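Long-range contacts in isocitrate dehydrogenase [NAD] subunit 2, mitochondrial (Saccharomyces cerevisiae, PDB 3BLX), which catalyses the NAD-dependent oxidative decarboxylation of isocitrate to 2-oxoglutarate in the citric acid cycle, within an octamer of two kinds of subunit: residues B[21-26]-B[50-55]; B[80-85]-B[303-308]; B[186-191]-B[216-221]. All coordinates share one frame; numbering follows the deposited sequence.

Contact 1. Residues B[21-26]-B[50-55]; sequences KYTVSF and PIEWES
Two short chain segments run side by side in the same direction, 21-26 beside 50-55, joined as parallel beta bridges at Tyr22 with Ile51 and Thr23 with Glu52. They are the outer elements of a beta-alpha-beta unit whose connection is helix 33-45. The backbone ladder starts with a hydrogen bond from Tyr22 N to Pro50 O at 2.6 Å, the donor 40° above the carbonyl plane. It continues more regularly through hydrogen bonds from Glu52 N to Tyr22 O at 3.0 Å and Val24 N to Glu52 O at 3.2 Å, both in the carbonyl plane.

Side chains sort to two faces. On the Thr23 face, the methyl CG2 of Thr23 lies alongside the extended chain of Glu52, while the threonine hydroxyl makes a weak hydrogen bond with Asn80. On the Tyr22 face, the aromatic ring lies next to Pro50, CD1 to CB at 3.9 Å. Ile51, on this face too, crosses Val24 obliquely, CG2 to CG2 at 3.7 Å, and such branched aliphatic residues suit a buried surface that helix 296-309 also covers. Trp53, with CG beside its backbone N (chi1 -54°), is gripped from several sides: Val24 CG1 meets its ring edge, Ile51 CG2 lies over one face and Phe26 over the other. The Phe26-Trp53 pair is T-shaped, planes at 83°, the edge of the Phe26 ring turned to the face of Trp53, its CD1 3.4 Å from Trp53 CE3.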
ATOM      1  N   LYS B  21     -29.406  55.650 -34.150  1.00113.69           N
ATOM      2  CA  LYS B  21     -29.055  55.050 -32.873  1.00 91.37           C
ATOM      3  C   LYS B  21     -28.046  53.925 -33.081  1.00104.60           C
ATOM      4  O   LYS B  21     -28.248  53.055 -33.930  1.00106.94           O
ATOM      5  CB  LYS B  21     -30.305  54.482 -32.199  1.00 92.92           C
ATOM      6  CG  LYS B  21     -31.236  55.511 -31.577  1.00 89.19           C
ATOM      7  CD  LYS B  21     -32.271  54.832 -30.680  1.00 95.26           C
ATOM      8  CE  LYS B  21     -32.964  55.834 -29.761  1.00105.68           C
ATOM      9  NZ  LYS B  21     -33.699  55.190 -28.627  1.00 88.81           N
ATOM     10  N   TYR B  22     -26.967  53.945 -32.301  1.00100.96           N
ATOM     11  CA  TYR B  22     -25.943  52.901 -32.347  1.00 91.59           C
ATOM     12  C   TYR B  22     -26.471  51.557 -31.846  1.00 94.50           C
ATOM     13  O   TYR B  22     -27.192  51.495 -30.846  1.00 92.24           O
ATOM     14  CB  TYR B  22     -24.743  53.303 -31.492  1.00 81.61           C
ATOM     15  CG  TYR B  22     -23.959  54.474 -32.020  1.00 81.92           C
ATOM     16  CD1 TYR B  22     -24.150  55.756 -31.506  1.00 84.31           C
ATOM     17  CD2 TYR B  22     -23.018  54.300 -33.021  1.00 82.10           C
ATOM     18  CE1 TYR B  22     -23.428  56.828 -31.983  1.00 80.30           C
ATOM     19  CE2 TYR B  22     -22.292  55.367 -33.505  1.00 88.52           C
ATOM     20  CZ  TYR B  22     -22.503  56.627 -32.986  1.00 89.94           C
ATOM     21  OH  TYR B  22     -21.776  57.689 -33.470  1.00 90.42           O
ATOM     22  N   THR B  23     -26.103  50.482 -32.540  1.00 76.83           N
ATOM     23  CA  THR B  23     -26.445  49.132 -32.101  1.00 87.57           C
ATOM     24  C   THR B  23     -25.427  48.596 -31.085  1.00 90.07           C
ATOM     25  O   THR B  23     -24.221  48.629 -31.332  1.00 82.01           O
ATOM     26  CB  THR B  23     -26.540  48.165 -33.299  1.00 96.02           C
ATOM     27  OG1 THR B  23     -25.605  48.563 -34.313  1.00 88.63           O
ATOM     28  CG2 THR B  23     -27.938  48.185 -33.883  1.00 97.32           C
ATOM     29  N   VAL B  24     -25.922  48.107 -29.948  1.00 82.47           N
ATOM     30  CA  VAL B  24     -25.087  47.546 -28.885  1.00 66.90           C
ATOM     31  C   VAL B  24     -25.622  46.207 -28.326  1.00 73.09           C
ATOM     32  O   VAL B  24     -26.696  46.167 -27.728  1.00 71.40           O
ATOM     33  CB  VAL B  24     -24.950  48.551 -27.726  1.00 71.55           C
ATOM     34  CG1 VAL B  24     -24.250  47.906 -26.542  1.00 75.12           C
ATOM     35  CG2 VAL B  24     -24.207  49.794 -28.177  1.00 67.19           C
ATOM     36  N   SER B  25     -24.870  45.120 -28.508  1.00 71.07           N
ATOM     37  CA  SER B  25     -25.274  43.812 -27.990  1.00 62.67           C
ATOM     38  C   SER B  25     -25.383  43.886 -26.478  1.00 55.31           C
ATOM     39  O   SER B  25     -24.730  44.708 -25.859  1.00 57.55           O
ATOM     40  CB  SER B  25     -24.262  42.744 -28.389  1.00 51.73           C
ATOM     41  OG  SER B  25     -24.117  42.645 -29.791  1.00 54.00           O
ATOM     42  N   PHE B  26     -26.204  43.044 -25.868  1.00 58.73           N
ATOM     43  CA  PHE B  26     -26.289  43.085 -24.419  1.00 64.88           C
ATOM     44  C   PHE B  26     -25.725  41.879 -23.640  1.00 89.63           C
ATOM     45  O   PHE B  26     -24.622  41.954 -23.105  1.00 98.20           O
ATOM     46  CB  PHE B  26     -27.689  43.421 -23.950  1.00 69.84           C
ATOM     47  CG  PHE B  26     -27.702  44.232 -22.699  1.00 70.67           C
ATOM     48  CD1 PHE B  26     -27.853  45.600 -22.755  1.00 67.28           C
ATOM     49  CD2 PHE B  26     -27.516  43.636 -21.465  1.00 83.42           C
ATOM     50  CE1 PHE B  26     -27.846  46.360 -21.604  1.00 67.58           C
ATOM     51  CE2 PHE B  26     -27.500  44.390 -20.307  1.00 68.96           C
ATOM     52  CZ  PHE B  26     -27.668  45.756 -20.378  1.00 70.50           C
ATOM     53  N   PRO B  50     -28.066  57.621 -27.760  1.00 82.45           N
ATOM     54  CA  PRO B  50     -28.199  57.050 -29.112  1.00 84.25           C
ATOM     55  C   PRO B  50     -27.930  55.545 -29.199  1.00 83.82           C
ATOM     56  O   PRO B  50     -27.080  55.136 -29.981  1.00 82.43           O
ATOM     57  CB  PRO B  50     -27.118  57.784 -29.911  1.00 75.67           C
ATOM     58  CG  PRO B  50     -26.756  58.978 -29.086  1.00 82.46           C
ATOM     59  CD  PRO B  50     -26.972  58.600 -27.672  1.00 80.82           C
ATOM     60  N   ILE B  51     -28.654  54.737 -28.433  1.00 79.53           N
ATOM     61  CA  ILE B  51     -28.373  53.306 -28.359  1.00 90.90           C
ATOM     62  C   ILE B  51     -29.635  52.436 -28.337  1.00 89.16           C
ATOM     63  O   ILE B  51     -30.556  52.662 -27.544  1.00 73.24           O
ATOM     64  CB  ILE B  51     -27.490  52.978 -27.120  1.00 98.04           C
ATOM     65  CG1 ILE B  51     -26.131  53.663 -27.231  1.00 81.63           C
ATOM     66  CG2 ILE B  51     -27.308  51.470 -26.953  1.00 87.28           C
ATOM     67  CD1 ILE B  51     -25.352  53.638 -25.962  1.00 88.29           C
ATOM     68  N   GLU B  52     -29.664  51.445 -29.225  1.00 82.76           N
ATOM     69  CA  GLU B  52     -30.681  50.404 -29.208  1.00 90.43           C
ATOM     70  C   GLU B  52     -30.007  49.073 -28.860  1.00 95.05           C
ATOM     71  O   GLU B  52     -28.981  48.716 -29.441  1.00 80.07           O
ATOM     72  CB  GLU B  52     -31.378  50.317 -30.570  1.00 91.26           C
ATOM     73  CG  GLU B  52     -30.430  50.044 -31.728  1.00104.58           C
ATOM     74  CD  GLU B  52     -31.102  50.125 -33.084  1.00116.97           C
ATOM     75  OE1 GLU B  52     -31.905  51.062 -33.311  1.00121.46           O
ATOM     76  OE2 GLU B  52     -30.809  49.249 -33.924  1.00100.91           O
ATOM     77  N   TRP B  53     -30.584  48.346 -27.911  1.00 82.76           N
ATOM     78  CA  TRP B  53     -30.007  47.093 -27.449  1.00 77.84           C
ATOM     79  C   TRP B  53     -30.234  45.913 -28.397  1.00 73.31           C
ATOM     80  O   TRP B  53     -30.684  46.094 -29.520  1.00 83.97           O
ATOM     81  CB  TRP B  53     -30.551  46.782 -26.069  1.00 77.72           C
ATOM     82  CG  TRP B  53     -30.333  47.917 -25.106  1.00 96.09           C
ATOM     83  CD1 TRP B  53     -31.291  48.644 -24.461  1.00 96.65           C
ATOM     84  CD2 TRP B  53     -29.070  48.461 -24.689  1.00100.50           C
ATOM     85  NE1 TRP B  53     -30.706  49.597 -23.660  1.00 84.74           N
ATOM     86  CE2 TRP B  53     -29.346  49.505 -23.782  1.00 89.83           C
ATOM     87  CE3 TRP B  53     -27.731  48.161 -24.987  1.00 80.38           C
ATOM     88  CZ2 TRP B  53     -28.340  50.244 -23.171  1.00 84.24           C
ATOM     89  CZ3 TRP B  53     -26.739  48.898 -24.375  1.00 70.33           C
ATOM     90  CH2 TRP B  53     -27.045  49.924 -23.480  1.00 74.39           C
ATOM     91  N   GLU B  54     -29.910  44.706 -27.942  1.00 74.59           N
ATOM     92  CA  GLU B  54     -29.996  43.519 -28.782  1.00 73.16           C
ATOM     93  C   GLU B  54     -29.589  42.287 -27.988  1.00 74.82           C
ATOM     94  O   GLU B  54     -28.687  41.565 -28.383  1.00 89.83           O
ATOM     95  CB  GLU B  54     -29.093  43.668 -30.012  1.00 69.99           C
ATOM     96  CG  GLU B  54     -29.297  42.595 -31.088  1.00 90.52           C
ATOM     97  CD  GLU B  54     -28.565  42.902 -32.398  1.00108.65           C
ATOM     98  OE1 GLU B  54     -28.167  44.070 -32.607  1.00103.80           O
ATOM     99  OE2 GLU B  54     -28.395  41.973 -33.224  1.00101.50           O
ATOM    100  N   SER B  55     -30.266  42.047 -26.875  1.00 86.54           N
ATOM    101  CA  SER B  55     -29.856  41.009 -25.931  1.00 93.50           C
ATOM    102  C   SER B  55     -29.436  39.699 -26.591  1.00 91.04           C
ATOM    103  O   SER B  55     -30.186  39.130 -27.379  1.00 80.45           O
ATOM    104  CB  SER B  55     -30.955  40.769 -24.892  1.00 90.41           C
ATOM    105  OG  SER B  55     -32.237  40.834 -25.485  1.00 87.37           O
TER

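Contact 2. Residues B[80-85]-B[303-308]; sequences NLVALK and VMMLNH
Strand 82-85 and the 303-308 part of helix 296-309 run almost exactly antiparallel, at 175°, with their axes 9.7 Å apart: a helix packed against strand 82-85, at one end of the large mixed sheet, as counted within this chain, of the isocitrate/isopropylmalate dehydrogenase fold. Nearly all the tight packing falls on one residue, Met305. With chi1 -174° and chi2 -173° its chain runs straight out and carries SD to the strand; chi3 only turns the terminal CE aside. Val82 crosses it obliquely, its CG1 meeting Met305 SD at 3.4 Å and Met305 CG at 3.5 Å. Two residues further on, Leu84 offers CB to Met305 SD at 3.8 Å. Alternation along the strand explains the pairing: Val82 and Leu84 turn toward the helix, while Ala83 turns away and touches Ile276.

One helical turn later the fit is looser. His308 brings its ring edge to Val82 CG2, with ND1 4.2 Å from that methyl, and NE2 is hydrogen-bonded to Gly9 O. This side too is buried, since the histidine ring also meets Phe277. No hydrogen bond crosses between the segments. The strand backbone is instead engaged by Ser25, Ser275 and Phe277, so the direct contact between these two segments is van der Waals packing, for which a long, flexible, polarisable methionine against branched aliphatic side chains is well suited.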
ATOM      1  N   ASN B  80     -21.898  44.441 -34.229  1.00 77.08           N
ATOM      2  CA  ASN B  80     -22.054  45.660 -33.435  1.00 74.19           C
ATOM      3  C   ASN B  80     -20.732  46.236 -32.930  1.00 76.71           C
ATOM      4  O   ASN B  80     -20.623  47.445 -32.701  1.00 68.32           O
ATOM      5  CB  ASN B  80     -22.980  45.406 -32.254  1.00 75.25           C
ATOM      6  CG  ASN B  80     -24.377  45.048 -32.685  1.00 87.79           C
ATOM      7  OD1 ASN B  80     -24.758  45.262 -33.834  1.00 94.70           O
ATOM      8  ND2 ASN B  80     -25.152  44.495 -31.765  1.00 88.45           N
ATOM      9  N   LEU B  81     -19.742  45.360 -32.753  1.00 73.84           N
ATOM     10  CA  LEU B  81     -18.389  45.741 -32.325  1.00 65.81           C
ATOM     11  C   LEU B  81     -18.304  46.136 -30.843  1.00 63.60           C
ATOM     12  O   LEU B  81     -17.213  46.415 -30.327  1.00 50.27           O
ATOM     13  CB  LEU B  81     -17.811  46.852 -33.211  1.00 66.61           C
ATOM     14  CG  LEU B  81     -17.651  46.584 -34.710  1.00 70.90           C
ATOM     15  CD1 LEU B  81     -16.866  47.711 -35.356  1.00 68.14           C
ATOM     16  CD2 LEU B  81     -16.984  45.237 -34.992  1.00 57.93           C
ATOM     17  N   VAL B  82     -19.457  46.158 -30.173  1.00 47.90           N
ATOM     18  CA  VAL B  82     -19.516  46.457 -28.749  1.00 42.04           C
ATOM     19  C   VAL B  82     -20.568  45.609 -28.057  1.00 58.28           C
ATOM     20  O   VAL B  82     -21.601  45.300 -28.651  1.00 70.22           O
ATOM     21  CB  VAL B  82     -19.822  47.929 -28.500  1.00 54.15           C
ATOM     22  CG1 VAL B  82     -20.192  48.156 -27.066  1.00 49.99           C
ATOM     23  CG2 VAL B  82     -18.620  48.749 -28.837  1.00 70.75           C
ATOM     24  N   ALA B  83     -20.291  45.220 -26.813  1.00 48.88           N
ATOM     25  CA  ALA B  83     -21.234  44.471 -25.983  1.00 41.95           C
ATOM     26  C   ALA B  83     -21.104  44.926 -24.545  1.00 41.05           C
ATOM     27  O   ALA B  83     -20.071  45.462 -24.156  1.00 37.82           O
ATOM     28  CB  ALA B  83     -20.976  42.983 -26.078  1.00 44.72           C
ATOM     29  N   LEU B  84     -22.158  44.716 -23.763  1.00 45.02           N
ATOM     30  CA  LEU B  84     -22.158  45.065 -22.349  1.00 46.27           C
ATOM     31  C   LEU B  84     -22.793  43.962 -21.522  1.00 53.94           C
ATOM     32  O   LEU B  84     -23.999  43.963 -21.354  1.00 78.44           O
ATOM     33  CB  LEU B  84     -22.945  46.353 -22.124  1.00 40.28           C
ATOM     34  CG  LEU B  84     -23.243  46.677 -20.664  1.00 48.52           C
ATOM     35  CD1 LEU B  84     -22.026  47.298 -20.028  1.00 54.49           C
ATOM     36  CD2 LEU B  84     -24.420  47.606 -20.550  1.00 35.43           C
ATOM     37  N   LYS B  85     -21.999  43.036 -20.990  1.00 44.17           N
ATOM     38  CA  LYS B  85     -22.564  41.885 -20.296  1.00 43.53           C
ATOM     39  C   LYS B  85     -22.606  42.032 -18.776  1.00 44.28           C
ATOM     40  O   LYS B  85     -21.758  42.674 -18.182  1.00 47.14           O
ATOM     41  CB  LYS B  85     -21.840  40.586 -20.697  1.00 53.29           C
ATOM     42  CG  LYS B  85     -20.430  40.445 -20.182  1.00 55.13           C
ATOM     43  CD  LYS B  85     -19.780  39.136 -20.637  1.00 67.76           C
ATOM     44  CE  LYS B  85     -20.186  37.962 -19.767  1.00 69.30           C
ATOM     45  NZ  LYS B  85     -19.700  38.086 -18.362  1.00 70.11           N
ATOM     46  N   VAL B 303     -20.395  53.545 -18.610  1.00 33.89           N
ATOM     47  CA  VAL B 303     -19.564  54.712 -18.793  1.00 51.98           C
ATOM     48  C   VAL B 303     -18.339  54.384 -19.627  1.00 58.12           C
ATOM     49  O   VAL B 303     -18.044  55.074 -20.598  1.00 62.20           O
ATOM     50  CB  VAL B 303     -19.080  55.255 -17.459  1.00 51.00           C
ATOM     51  CG1 VAL B 303     -18.269  56.488 -17.685  1.00 48.21           C
ATOM     52  CG2 VAL B 303     -20.250  55.546 -16.575  1.00 49.50           C
ATOM     53  N   MET B 304     -17.618  53.335 -19.240  1.00 49.44           N
ATOM     54  CA  MET B 304     -16.425  52.938 -19.975  1.00 56.78           C
ATOM     55  C   MET B 304     -16.751  52.622 -21.427  1.00 46.23           C
ATOM     56  O   MET B 304     -15.964  52.908 -22.327  1.00 44.51           O
ATOM     57  CB  MET B 304     -15.763  51.716 -19.338  1.00 53.59           C
ATOM     58  CG  MET B 304     -15.222  51.912 -17.935  1.00 55.96           C
ATOM     59  SD  MET B 304     -14.307  50.448 -17.339  1.00 46.13           S
ATOM     60  CE  MET B 304     -12.810  50.640 -18.296  1.00 52.92           C
ATOM     61  N   MET B 305     -17.912  52.013 -21.641  1.00 49.93           N
ATOM     62  CA  MET B 305     -18.375  51.670 -22.982  1.00 53.67           C
ATOM     63  C   MET B 305     -18.703  52.932 -23.800  1.00 72.69           C
ATOM     64  O   MET B 305     -18.250  53.087 -24.942  1.00 65.49           O
ATOM     65  CB  MET B 305     -19.582  50.746 -22.901  1.00 44.97           C
ATOM     66  CG  MET B 305     -20.029  50.219 -24.243  1.00 49.85           C
ATOM     67  SD  MET B 305     -21.550  49.289 -24.167  1.00 53.23           S
ATOM     68  CE  MET B 305     -22.652  50.445 -23.331  1.00 69.32           C
ATOM     69  N   LEU B 306     -19.482  53.838 -23.211  1.00 73.46           N
ATOM     70  CA  LEU B 306     -19.777  55.127 -23.841  1.00 64.13           C
ATOM     71  C   LEU B 306     -18.478  55.786 -24.291  1.00 63.09           C
ATOM     72  O   LEU B 306     -18.277  56.035 -25.479  1.00 58.49           O
ATOM     73  CB  LEU B 306     -20.545  56.034 -22.871  1.00 59.73           C
ATOM     74  CG  LEU B 306     -22.088  56.093 -22.920  1.00 63.39           C
ATOM     75  CD1 LEU B 306     -22.718  54.964 -23.717  1.00 49.86           C
ATOM     76  CD2 LEU B 306     -22.682  56.164 -21.512  1.00 47.13           C
ATOM     77  N   ASN B 307     -17.592  56.036 -23.333  1.00 59.48           N
ATOM     78  CA  ASN B 307     -16.281  56.616 -23.618  1.00 61.81           C
ATOM     79  C   ASN B 307     -15.512  55.895 -24.717  1.00 65.57           C
ATOM     80  O   ASN B 307     -14.684  56.487 -25.386  1.00 70.82           O
ATOM     81  CB  ASN B 307     -15.419  56.674 -22.357  1.00 50.99           C
ATOM     82  CG  ASN B 307     -15.756  57.856 -21.475  1.00 71.70           C
ATOM     83  OD1 ASN B 307     -15.938  58.972 -21.961  1.00 80.84           O
ATOM     84  ND2 ASN B 307     -15.842  57.620 -20.168  1.00 66.03           N
ATOM     85  N   HIS B 308     -15.766  54.612 -24.898  1.00 59.73           N
ATOM     86  CA  HIS B 308     -15.031  53.864 -25.907  1.00 74.05           C
ATOM     87  C   HIS B 308     -15.673  54.118 -27.271  1.00 79.87           C
ATOM     88  O   HIS B 308     -15.034  53.956 -28.328  1.00 71.42           O
ATOM     89  CB  HIS B 308     -14.983  52.368 -25.539  1.00 57.11           C
ATOM     90  CG  HIS B 308     -14.407  51.490 -26.609  1.00 59.84           C
ATOM     91  ND1 HIS B 308     -15.142  50.507 -27.240  1.00 62.23           N
ATOM     92  CD2 HIS B 308     -13.175  51.444 -27.162  1.00 71.27           C
ATOM     93  CE1 HIS B 308     -14.390  49.893 -28.135  1.00 47.70           C
ATOM     94  NE2 HIS B 308     -13.190  50.444 -28.108  1.00 74.30           N
TER

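Contact 3. Residues B[186-191]-B[216-221]; sequences VVHKST and LETELI
The 186-188 and 216-220 portions of strands 183-188 and 215-220 run parallel, 22° apart, at one end of the mixed sheet, and with helix 195-208 between them in sequence the strands form a beta-alpha-beta unit. Four backbone hydrogen bonds alternate across the pair. Val186 N donates to Glu217 O at 2.9 Å, and Val186 O accepts Glu219 N, also at 2.9 Å, nearly along the C=O axis. Further on, Glu219 O accepts His188 N at 3.2 Å, and His188 O takes Ile221 N at 2.7 Å, just where helix 221-230 begins, with Leu220 at its N-cap.

Both glutamates find partners outside the pair, as suits acidic residues on a partly exposed strand. Glu217 OE1 makes a salt bridge with Arg183; Glu219 OE1 hydrogen-bonds Tyr235 OH, and its OE2 forms a salt bridge with Lys227. His188 has CG in the crowded position between backbone N and carbonyl carbon (chi1 62°); ND1 donates a hydrogen bond to Lys189 O at 3.1 Å, from well above that carbonyl's plane. Its CE1 meets Leu220 CD2 at 3.7 Å. On the face carrying Val187 and Glu219, Val187 crosses Ile221 at about a right angle, CG1 to CB at 3.6 Å; Leu250 of helix 244-258 touches both.

Lys189, critical for catalysis by similarity, follows directly. Its NZ makes weak, long ion pairs with Asp222, which by similarity binds the substrate and Mg2+, and with Glu135 of subunit 1. These carboxylates would be expected to favour a charged lysine in this apo form, while the bond at Ile221, next to Asp222 in sequence, is consistent with holding that residue near Lys189.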
ATOM      1  N   VAL B 186       5.363  49.693 -15.887  1.00 26.34           N
ATOM      2  CA  VAL B 186       5.383  48.263 -16.120  1.00 27.38           C
ATOM      3  C   VAL B 186       5.750  47.578 -14.810  1.00 25.30           C
ATOM      4  O   VAL B 186       6.780  47.890 -14.215  1.00 23.98           O
ATOM      5  CB  VAL B 186       6.402  47.855 -17.186  1.00 23.78           C
ATOM      6  CG1 VAL B 186       6.584  46.380 -17.130  1.00 38.28           C
ATOM      7  CG2 VAL B 186       5.934  48.245 -18.558  1.00 23.55           C
ATOM      8  N   VAL B 187       4.881  46.674 -14.358  1.00 27.01           N
ATOM      9  CA  VAL B 187       5.102  45.855 -13.161  1.00 36.50           C
ATOM     10  C   VAL B 187       5.583  44.450 -13.550  1.00 39.37           C
ATOM     11  O   VAL B 187       5.013  43.813 -14.436  1.00 46.28           O
ATOM     12  CB  VAL B 187       3.827  45.755 -12.295  1.00 32.57           C
ATOM     13  CG1 VAL B 187       3.997  44.754 -11.185  1.00 44.82           C
ATOM     14  CG2 VAL B 187       3.513  47.085 -11.699  1.00 38.22           C
ATOM     15  N   HIS B 188       6.637  43.974 -12.895  1.00 22.23           N
ATOM     16  CA  HIS B 188       7.250  42.716 -13.264  1.00 26.70           C
ATOM     17  C   HIS B 188       7.922  42.128 -12.043  1.00 29.12           C
ATOM     18  O   HIS B 188       7.977  42.772 -11.007  1.00 24.09           O
ATOM     19  CB  HIS B 188       8.282  42.956 -14.350  1.00 29.95           C
ATOM     20  CG  HIS B 188       9.402  43.837 -13.908  1.00 40.96           C
ATOM     21  ND1 HIS B 188      10.651  43.348 -13.600  1.00 51.11           N
ATOM     22  CD2 HIS B 188       9.451  45.172 -13.683  1.00 33.02           C
ATOM     23  CE1 HIS B 188      11.429  44.345 -13.219  1.00 42.45           C
ATOM     24  NE2 HIS B 188      10.722  45.460 -13.253  1.00 31.41           N
ATOM     25  N   LYS B 189       8.419  40.897 -12.163  1.00 37.45           N
ATOM     26  CA  LYS B 189       9.162  40.216 -11.091  1.00 50.62           C
ATOM     27  C   LYS B 189      10.664  40.170 -11.470  1.00 57.18           C
ATOM     28  O   LYS B 189      11.014  40.412 -12.624  1.00 38.24           O
ATOM     29  CB  LYS B 189       8.592  38.813 -10.834  1.00 45.56           C
ATOM     30  CG  LYS B 189       8.398  38.448  -9.366  1.00 72.63           C
ATOM     31  CD  LYS B 189       9.586  38.907  -8.516  1.00 80.19           C
ATOM     32  CE  LYS B 189       9.846  37.981  -7.326  1.00 93.24           C
ATOM     33  NZ  LYS B 189       8.747  37.952  -6.322  1.00 67.49           N
ATOM     34  N   SER B 190      11.532  39.882 -10.494  1.00 73.94           N
ATOM     35  CA  SER B 190      12.986  40.050 -10.641  1.00 71.76           C
ATOM     36  C   SER B 190      13.495  39.836 -12.065  1.00 68.74           C
ATOM     37  O   SER B 190      13.638  38.714 -12.509  1.00 68.92           O
ATOM     38  CB  SER B 190      13.740  39.126  -9.686  1.00 76.19           C
ATOM     39  OG  SER B 190      15.133  39.333  -9.800  1.00 66.95           O
ATOM     40  N   THR B 191      13.793  40.933 -12.751  1.00 78.83           N
ATOM     41  CA  THR B 191      14.117  40.940 -14.181  1.00 77.89           C
ATOM     42  C   THR B 191      15.304  40.050 -14.628  1.00114.31           C
ATOM     43  O   THR B 191      15.335  39.587 -15.782  1.00119.65           O
ATOM     44  CB  THR B 191      14.326  42.402 -14.686  1.00 89.06           C
ATOM     45  OG1 THR B 191      14.861  42.402 -16.015  1.00 80.75           O
ATOM     46  CG2 THR B 191      15.265  43.170 -13.745  1.00 89.24           C
ATOM     47  N   LEU B 216       7.841  56.293 -19.033  1.00 46.68           N
ATOM     48  CA  LEU B 216       7.865  54.879 -18.663  1.00 40.97           C
ATOM     49  C   LEU B 216       8.709  54.622 -17.419  1.00 42.10           C
ATOM     50  O   LEU B 216       9.914  54.854 -17.423  1.00 45.51           O
ATOM     51  CB  LEU B 216       8.414  54.034 -19.818  1.00 29.65           C
ATOM     52  CG  LEU B 216       8.583  52.548 -19.511  1.00 43.70           C
ATOM     53  CD1 LEU B 216       7.218  51.971 -19.221  1.00 39.50           C
ATOM     54  CD2 LEU B 216       9.231  51.784 -20.658  1.00 36.76           C
ATOM     55  N   GLU B 217       8.078  54.140 -16.355  1.00 35.87           N
ATOM     56  CA  GLU B 217       8.829  53.611 -15.215  1.00 44.36           C
ATOM     57  C   GLU B 217       8.613  52.115 -15.150  1.00 51.98           C
ATOM     58  O   GLU B 217       7.565  51.616 -15.578  1.00 41.64           O
ATOM     59  CB  GLU B 217       8.374  54.238 -13.900  1.00 37.10           C
ATOM     60  CG  GLU B 217       8.253  55.760 -13.952  1.00 66.27           C
ATOM     61  CD  GLU B 217       7.841  56.367 -12.623  1.00 86.59           C
ATOM     62  OE1 GLU B 217       7.666  55.604 -11.643  1.00 82.69           O
ATOM     63  OE2 GLU B 217       7.694  57.609 -12.562  1.00 82.21           O
ATOM     64  N   THR B 218       9.601  51.400 -14.621  1.00 53.01           N
ATOM     65  CA  THR B 218       9.426  49.979 -14.318  1.00 31.87           C
ATOM     66  C   THR B 218       9.478  49.769 -12.811  1.00 38.00           C
ATOM     67  O   THR B 218      10.215  50.473 -12.107  1.00 44.43           O
ATOM     68  CB  THR B 218      10.488  49.089 -15.011  1.00 49.73           C
ATOM     69  OG1 THR B 218      11.787  49.354 -14.461  1.00 48.88           O
ATOM     70  CG2 THR B 218      10.486  49.309 -16.531  1.00 31.52           C
ATOM     71  N   GLU B 219       8.701  48.810 -12.308  1.00 33.76           N
ATOM     72  CA  GLU B 219       8.700  48.573 -10.869  1.00 40.08           C
ATOM     73  C   GLU B 219       8.556  47.090 -10.504  1.00 30.34           C
ATOM     74  O   GLU B 219       7.780  46.384 -11.145  1.00 32.12           O
ATOM     75  CB  GLU B 219       7.586  49.404 -10.240  1.00 29.06           C
ATOM     76  CG  GLU B 219       7.858  49.833  -8.813  1.00 51.50           C
ATOM     77  CD  GLU B 219       6.984  51.013  -8.405  1.00 87.51           C
ATOM     78  OE1 GLU B 219       5.939  51.257  -9.059  1.00 65.47           O
ATOM     79  OE2 GLU B 219       7.346  51.706  -7.429  1.00105.43           O
ATOM     80  N   LEU B 220       9.299  46.630  -9.493  1.00 25.63           N
ATOM     81  CA  LEU B 220       9.192  45.246  -9.028  1.00 31.48           C
ATOM     82  C   LEU B 220       7.823  45.088  -8.435  1.00 33.67           C
ATOM     83  O   LEU B 220       7.377  45.964  -7.713  1.00 29.82           O
ATOM     84  CB  LEU B 220      10.240  44.909  -7.963  1.00 29.04           C
ATOM     85  CG  LEU B 220      11.658  44.533  -8.394  1.00 47.57           C
ATOM     86  CD1 LEU B 220      12.446  43.953  -7.213  1.00 44.50           C
ATOM     87  CD2 LEU B 220      11.635  43.560  -9.572  1.00 42.42           C
ATOM     88  N   ILE B 221       7.155  43.984  -8.733  1.00 25.29           N
ATOM     89  CA  ILE B 221       5.821  43.792  -8.203  1.00 36.91           C
ATOM     90  C   ILE B 221       5.852  43.856  -6.674  1.00 30.58           C
ATOM     91  O   ILE B 221       4.948  44.401  -6.082  1.00 24.23           O
ATOM     92  CB  ILE B 221       5.192  42.498  -8.694  1.00 37.42           C
ATOM     93  CG1 ILE B 221       3.711  42.482  -8.338  1.00 32.02           C
ATOM     94  CG2 ILE B 221       5.920  41.326  -8.099  1.00 37.99           C
ATOM     95  CD1 ILE B 221       3.026  41.205  -8.596  1.00 33.27           C
TER

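In the fold
Contacts 1 and 2 are neighbours, their centres about 10 Å apart, and meet through Asn80, whose ND2 hydrogen-bonds Ser25 and Glu54; helix 296-309 touches Val24 and Ile51 as well as strand 82-85. Contact 3 lies on the opposite side of the chain's centre, about 31 Å from contact 2 between centres, yet both reach the large mixed sheet, at opposite ends as counted within this chain. Contact 2 is wholly buried, with no hydrogen bonds across it. Contacts 1 and 3 are partly buried beta-alpha-beta pairings built on backbone hydrogen bonds, but contact 1 adds aromatic packing away from the annotated sites, whereas contact 3 brings charged groups to what is, by similarity, the active-site region, touched by subunit 1.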